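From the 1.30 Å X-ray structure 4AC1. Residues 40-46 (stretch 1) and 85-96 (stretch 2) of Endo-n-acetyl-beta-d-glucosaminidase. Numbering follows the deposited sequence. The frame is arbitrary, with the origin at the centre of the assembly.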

ATOM      1  N   SER A  40      -2.137   9.183  -3.797  1.00  5.26           N
ATOM      2  CA  SER A  40      -3.100   8.868  -2.747  1.00  5.63           C
ATOM      3  C   SER A  40      -4.464   9.439  -3.092  1.00  5.77           C
ATOM      4  O   SER A  40      -4.608  10.635  -3.365  1.00  5.93           O
ATOM      5  CB  SER A  40      -2.652   9.439  -1.405  1.00  5.66           C
ATOM      6  OG  SER A  40      -1.415   8.875  -1.001  1.00  6.95           O
ATOM      7  N   PHE A  41      -5.478   8.583  -3.076  1.00  5.39           N
ATOM      8  CA  PHE A  41      -6.862   9.039  -3.182  1.00  6.10           C
ATOM      9  C   PHE A  41      -7.265   9.739  -1.881  1.00  6.04           C
ATOM     10  O   PHE A  41      -6.819   9.365  -0.790  1.00  6.74           O
ATOM     11  CB  PHE A  41      -7.805   7.875  -3.508  1.00  6.34           C
ATOM     12  CG  PHE A  41      -7.683   7.367  -4.928  1.00  6.81           C
ATOM     13  CD1 PHE A  41      -8.453   7.918  -5.947  1.00  6.31           C
ATOM     14  CD2 PHE A  41      -6.796   6.342  -5.244  1.00  7.31           C
ATOM     15  CE1 PHE A  41      -8.356   7.448  -7.260  1.00  7.37           C
ATOM     16  CE2 PHE A  41      -6.688   5.869  -6.558  1.00  8.35           C
ATOM     17  CZ  PHE A  41      -7.470   6.424  -7.565  1.00  7.65           C
ATOM     18  N   HIS A  42      -8.080  10.780  -2.033  1.00  6.82           N
ATOM     19  CA  HIS A  42      -8.551  11.622  -0.935  1.00  7.71           C
ATOM     20  C   HIS A  42     -10.060  11.789  -1.022  1.00  8.50           C
ATOM     21  O   HIS A  42     -10.592  12.180  -2.073  1.00  8.54           O
ATOM     22  CB  HIS A  42      -7.927  13.014  -1.022  1.00  8.50           C
ATOM     23  CG  HIS A  42      -6.435  13.007  -1.053  1.00  9.25           C
ATOM     24  ND1 HIS A  42      -5.681  12.465  -0.037  1.00 11.65           N
ATOM     25  CD2 HIS A  42      -5.554  13.496  -1.958  1.00 11.11           C
ATOM     26  CE1 HIS A  42      -4.398  12.600  -0.324  1.00 11.42           C
ATOM     27  NE2 HIS A  42      -4.294  13.224  -1.481  1.00 12.84           N
ATOM     28  N   ILE A  43     -10.741  11.468   0.074  1.00  8.89           N
ATOM     29  CA  ILE A  43     -12.170  11.734   0.220  1.00 10.64           C
ATOM     30  C   ILE A  43     -12.306  13.115   0.857  1.00 11.21           C
ATOM     31  O   ILE A  43     -11.750  13.380   1.930  1.00 12.05           O
ATOM     32  CB  ILE A  43     -12.872  10.662   1.102  1.00 11.05           C
ATOM     33  CG1 ILE A  43     -12.543   9.235   0.633  1.00 13.64           C
ATOM     34  CG2 ILE A  43     -14.389  10.923   1.199  1.00 11.90           C
ATOM     35  CD1 ILE A  43     -13.094   8.856  -0.707  1.00 16.46           C
ATOM     36  N   ASN A  44     -13.030  14.004   0.186  1.00 11.38           N
ATOM     37  CA  ASN A  44     -13.146  15.397   0.617  1.00 12.09           C
ATOM     38  C   ASN A  44     -14.563  15.747   1.024  1.00 11.06           C
ATOM     39  O   ASN A  44     -15.474  15.642   0.205  1.00 10.85           O
ATOM     40  CB  ASN A  44     -12.708  16.313  -0.525  1.00 12.92           C
ATOM     41  CG  ASN A  44     -11.290  16.026  -0.986  1.00 15.19           C
ATOM     42  OD1 ASN A  44     -11.062  15.636  -2.132  1.00 18.06           O
ATOM     43  ND2 ASN A  44     -10.331  16.183  -0.079  1.00 18.01           N
ATOM     44  N   GLN A  45     -14.754  16.153   2.281  1.00 11.04           N
ATOM     45  CA  GLN A  45     -16.060  16.635   2.727  1.00 10.75           C
ATOM     46  C   GLN A  45     -16.554  17.721   1.765  1.00 10.16           C
ATOM     47  O   GLN A  45     -15.823  18.659   1.452  1.00 10.95           O
ATOM     48  CB  GLN A  45     -15.998  17.190   4.156  1.00 10.63           C
ATOM     49  CG  GLN A  45     -17.332  17.796   4.623  1.00 12.02           C
ATOM     50  CD  GLN A  45     -17.261  18.500   5.963  1.00 13.14           C
ATOM     51  OE1 GLN A  45     -18.057  18.220   6.854  1.00 14.91           O
ATOM     52  NE2 GLN A  45     -16.329  19.440   6.098  1.00 14.11           N
ATOM     53  N   GLY A  46     -17.778  17.562   1.274  1.00  9.44           N
ATOM     54  CA  GLY A  46     -18.366  18.547   0.367  1.00  9.34           C
ATOM     55  C   GLY A  46     -17.774  18.575  -1.036  1.00  9.69           C
ATOM     56  O   GLY A  46     -18.171  19.407  -1.856  1.00  9.38           O
ATOM     57  N   ALA A  85      -0.971  10.552   4.239  1.00 10.47           N
ATOM     58  CA  ALA A  85      -0.635  11.708   5.078  1.00 11.05           C
ATOM     59  C   ALA A  85      -1.742  12.764   5.208  1.00 10.99           C
ATOM     60  O   ALA A  85      -1.920  13.339   6.278  1.00 11.52           O
ATOM     61  CB  ALA A  85       0.657  12.359   4.579  1.00 11.66           C
ATOM     62  N   ALA A  86      -2.474  13.019   4.127  1.00 10.53           N
ATOM     63  CA  ALA A  86      -3.468  14.089   4.137  1.00 10.98           C
ATOM     64  C   ALA A  86      -4.710  13.653   4.923  1.00 10.46           C
ATOM     65  O   ALA A  86      -5.349  12.666   4.562  1.00 10.70           O
ATOM     66  CB  ALA A  86      -3.823  14.492   2.726  1.00 11.61           C
ATOM     67  N   PRO A  87      -5.049  14.376   6.012  1.00 10.24           N
ATOM     68  CA  PRO A  87      -6.230  14.004   6.793  1.00  9.69           C
ATOM     69  C   PRO A  87      -7.508  14.289   6.024  1.00  8.99           C
ATOM     70  O   PRO A  87      -7.514  15.142   5.133  1.00  9.39           O
ATOM     71  CB  PRO A  87      -6.173  14.943   8.010  1.00  9.79           C
ATOM     72  CG  PRO A  87      -4.812  15.502   8.034  1.00 11.34           C
ATOM     73  CD  PRO A  87      -4.355  15.535   6.604  1.00 10.24           C
ATOM     74  N   GLY A  88      -8.581  13.588   6.362  1.00  8.92           N
ATOM     75  CA  GLY A  88      -9.885  13.892   5.793  1.00  8.84           C
ATOM     76  C   GLY A  88     -10.694  12.719   5.277  1.00  8.82           C
ATOM     77  O   GLY A  88     -11.920  12.817   5.178  1.00  9.10           O
ATOM     78  N   SER A  89     -10.031  11.604   4.960  1.00  7.98           N
ATOM     79  CA  SER A  89     -10.718  10.466   4.351  1.00  7.68           C
ATOM     80  C   SER A  89     -11.407   9.551   5.365  1.00  7.61           C
ATOM     81  O   SER A  89     -12.337   8.832   5.007  1.00  7.94           O
ATOM     82  CB  SER A  89      -9.757   9.636   3.490  1.00  7.62           C
ATOM     83  OG  SER A  89      -9.276  10.381   2.387  1.00  7.05           O
ATOM     84  N   PHE A  90     -10.955   9.592   6.619  1.00  7.74           N
ATOM     85  CA  PHE A  90     -11.380   8.606   7.621  1.00  7.90           C
ATOM     86  C   PHE A  90     -11.955   9.239   8.878  1.00  8.47           C
ATOM     87  O   PHE A  90     -12.003   8.600   9.930  1.00  8.64           O
ATOM     88  CB  PHE A  90     -10.208   7.681   8.006  1.00  7.82           C
ATOM     89  CG  PHE A  90      -9.571   6.981   6.836  1.00  7.27           C
ATOM     90  CD1 PHE A  90     -10.296   6.090   6.038  1.00  7.41           C
ATOM     91  CD2 PHE A  90      -8.239   7.220   6.529  1.00  7.93           C
ATOM     92  CE1 PHE A  90      -9.696   5.457   4.955  1.00  8.42           C
ATOM     93  CE2 PHE A  90      -7.643   6.595   5.452  1.00  8.59           C
ATOM     94  CZ  PHE A  90      -8.362   5.722   4.670  1.00  8.16           C
ATOM     95  N   ASN A  91     -12.384  10.493   8.784  1.00  9.06           N
ATOM     96  CA  ASN A  91     -12.928  11.162   9.959  1.00  9.79           C
ATOM     97  C   ASN A  91     -14.456  11.106  10.006  1.00  9.31           C
ATOM     98  O   ASN A  91     -15.098  10.515   9.136  1.00  8.52           O
ATOM     99  CB  ASN A  91     -12.355  12.586  10.138  1.00 10.32           C
ATOM    100  CG  ASN A  91     -12.780  13.558   9.036  1.00 10.55           C
ATOM    101  OD1 ASN A  91     -12.054  14.509   8.719  1.00 13.65           O
ATOM    102  ND2 ASN A  91     -13.944  13.345   8.475  1.00  9.95           N
ATOM    103  N   THR A  92     -15.026  11.691  11.055  1.00 10.16           N
ATOM    104  CA  THR A  92     -16.474  11.636  11.273  1.00 11.26           C
ATOM    105  C   THR A  92     -17.299  12.450  10.252  1.00 11.05           C
ATOM    106  O   THR A  92     -18.529  12.357  10.233  1.00 11.53           O
ATOM    107  CB  THR A  92     -16.847  12.049  12.718  1.00 11.91           C
ATOM    108  OG1 THR A  92     -16.208  13.286  13.043  1.00 14.09           O
ATOM    109  CG2 THR A  92     -16.398  10.981  13.707  1.00 13.22           C
ATOM    110  N   GLN A  93     -16.617  13.224   9.413  1.00 10.67           N
ATOM    111  CA  GLN A  93     -17.261  13.996   8.340  1.00 10.70           C
ATOM    112  C   GLN A  93     -17.386  13.166   7.059  1.00  9.90           C
ATOM    113  O   GLN A  93     -18.182  13.493   6.172  1.00 10.19           O
ATOM    114  CB  GLN A  93     -16.487  15.291   8.063  1.00 11.68           C
ATOM    115  CG  GLN A  93     -16.729  16.397   9.080  1.00 14.91           C
ATOM    116  CD  GLN A  93     -16.105  16.122  10.435  1.00 18.86           C
ATOM    117  OE1 GLN A  93     -16.808  15.866  11.413  1.00 22.25           O
ATOM    118  NE2 GLN A  93     -14.777  16.173  10.498  1.00 20.02           N
ATOM    119  N   THR A  94     -16.598  12.094   6.959  1.00  8.66           N
ATOM    120  CA  THR A  94     -16.570  11.272   5.748  1.00  8.27           C
ATOM    121  C   THR A  94     -16.785   9.785   6.081  1.00  7.83           C
ATOM    122  O   THR A  94     -17.887   9.398   6.473  1.00  8.25           O
ATOM    123  CB  THR A  94     -15.300  11.534   4.903  1.00  8.38           C
ATOM    124  OG1 THR A  94     -14.143  11.259   5.693  1.00  8.77           O
ATOM    125  CG2 THR A  94     -15.250  12.988   4.425  1.00  9.18           C
ATOM    126  N   LEU A  95     -15.755   8.948   5.942  1.00  7.40           N
ATOM    127  CA  LEU A  95     -15.974   7.499   6.022  1.00  7.60           C
ATOM    128  C   LEU A  95     -16.176   6.971   7.445  1.00  7.65           C
ATOM    129  O   LEU A  95     -16.598   5.836   7.619  1.00  8.14           O
ATOM    130  CB  LEU A  95     -14.874   6.724   5.278  1.00  6.98           C
ATOM    131  CG  LEU A  95     -14.732   6.942   3.762  1.00  8.12           C
ATOM    132  CD1 LEU A  95     -13.543   6.147   3.235  1.00  9.41           C
ATOM    133  CD2 LEU A  95     -15.999   6.562   3.016  1.00  8.17           C
ATOM    134  N   ASP A  96     -15.889   7.801   8.450  1.00  8.46           N
ATOM    135  CA  ASP A  96     -16.190   7.444   9.838  1.00  9.10           C
ATOM    136  C   ASP A  96     -17.474   8.123  10.316  1.00 10.00           C
ATOM    137  O   ASP A  96     -17.700   8.218  11.521  1.00 10.94           O
ATOM    138  CB  ASP A  96     -15.018   7.810  10.763  1.00  9.27           C
ATOM    139  CG  ASP A  96     -14.905   6.906  11.982  1.00  9.10           C
ATOM    140  OD1 ASP A  96     -15.497   5.815  11.985  1.00  9.04           O
ATOM    141  OD2 ASP A  96     -14.182   7.304  12.917  1.00  8.34           O
TER
HETATM  142  O   HOH W   1      -6.411  11.264   2.188  1.00 19.23           O
HETATM  143  O   HOH W   2      -8.877  14.221   2.276  1.00 28.28           O
HETATM  144  O   HOH W   3     -12.574  15.575   4.104  1.00 18.41           O

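The end of a strand and the loop that follows it (residues 40-46) lie against an irregular segment, residues 85-96, from more than forty positions further along the chain. The contact is small, about 400 Å² counting both sides, and a single direct hydrogen bond crosses it; three waters and a short apolar patch do much of the remaining work.

The strand contributes little at first. Ser40 makes no contact, its hydroxyl being satisfied elsewhere in the structure, and the ring of Phe41 leads away from the second stretch. Contact proper begins at His42. Its CA-to-CB bond points sideways, but with chi1 in m the imidazole swings closer, bringing CE1 to 3.6 Å from CB of Ala86. The small methyl of Ala86 packs obliquely against the ring, and ND1 remains free to meet a water: His42 ND1 lies 2.6 Å from water 1, which is also 3.0 Å from Ala86 O and 3.0 Å from Ser89 OG. One water thus ties a side chain of the first stretch to a carbonyl and a hydroxyl of the second.

Ile43 is the centre of the contact, with 94 Å² covered, and it works through backbone and side chain at once. Its N donates to Ser89 OG at 2.9 Å, almost in line at 173°. Ile43 follows the last strand residue, and its amide is met by a side-chain hydroxyl. Serine suits the site because its short side chain, with chi1 in m, places a hydroxyl between the amide and water 1. The Ile43 side chain points toward the second stretch, where CG2 lies 3.9 Å from Thr94 CB and CG1 lies 4.2 Å from Leu95 CD1, so a branched aliphatic residue fills the space beside both.

The carbonyls are arranged with equal economy. Ile43 O and Gly88 O approach to 3.3 Å, two acceptors that cannot bond to each other, and each receives hydrogen bonding from other groups. Water 2 donates to Ile43 O at 3.0 Å and to Pro87 O at 3.3 Å. Gly88 O receives Thr94 OG1 at 2.8 Å, a bond within the second stretch, and water 3 at 3.0 Å. Glycine is called for at 88 by its backbone angles, phi 133° and psi -22°, at which a CB would be jammed against the preceding carbonyl oxygen.

Asn44 points its CA-to-CB bond away and has no area covered by the second stretch; its backbone C is 4.4 Å from Thr94 CG2. Gln45 turns back toward the second stretch: its N donates to water 3 at 2.9 Å and lies 3.9 Å from Thr94 CG2. Thr94 therefore has two uses, its hydroxyl holding Gly88 O while its methyl packs near the Gln45 backbone. The extended Gln45 side chain, t at chi1 and chi2, reaches Gln93 in the exposed margin, with Gln45 OE1 3.2 Å from Gln93 CG. Gln93 and Thr94 both belong to a type I turn that runs from Asn91 to Thr94. Gly46, with positive phi, carries the chain out of contact.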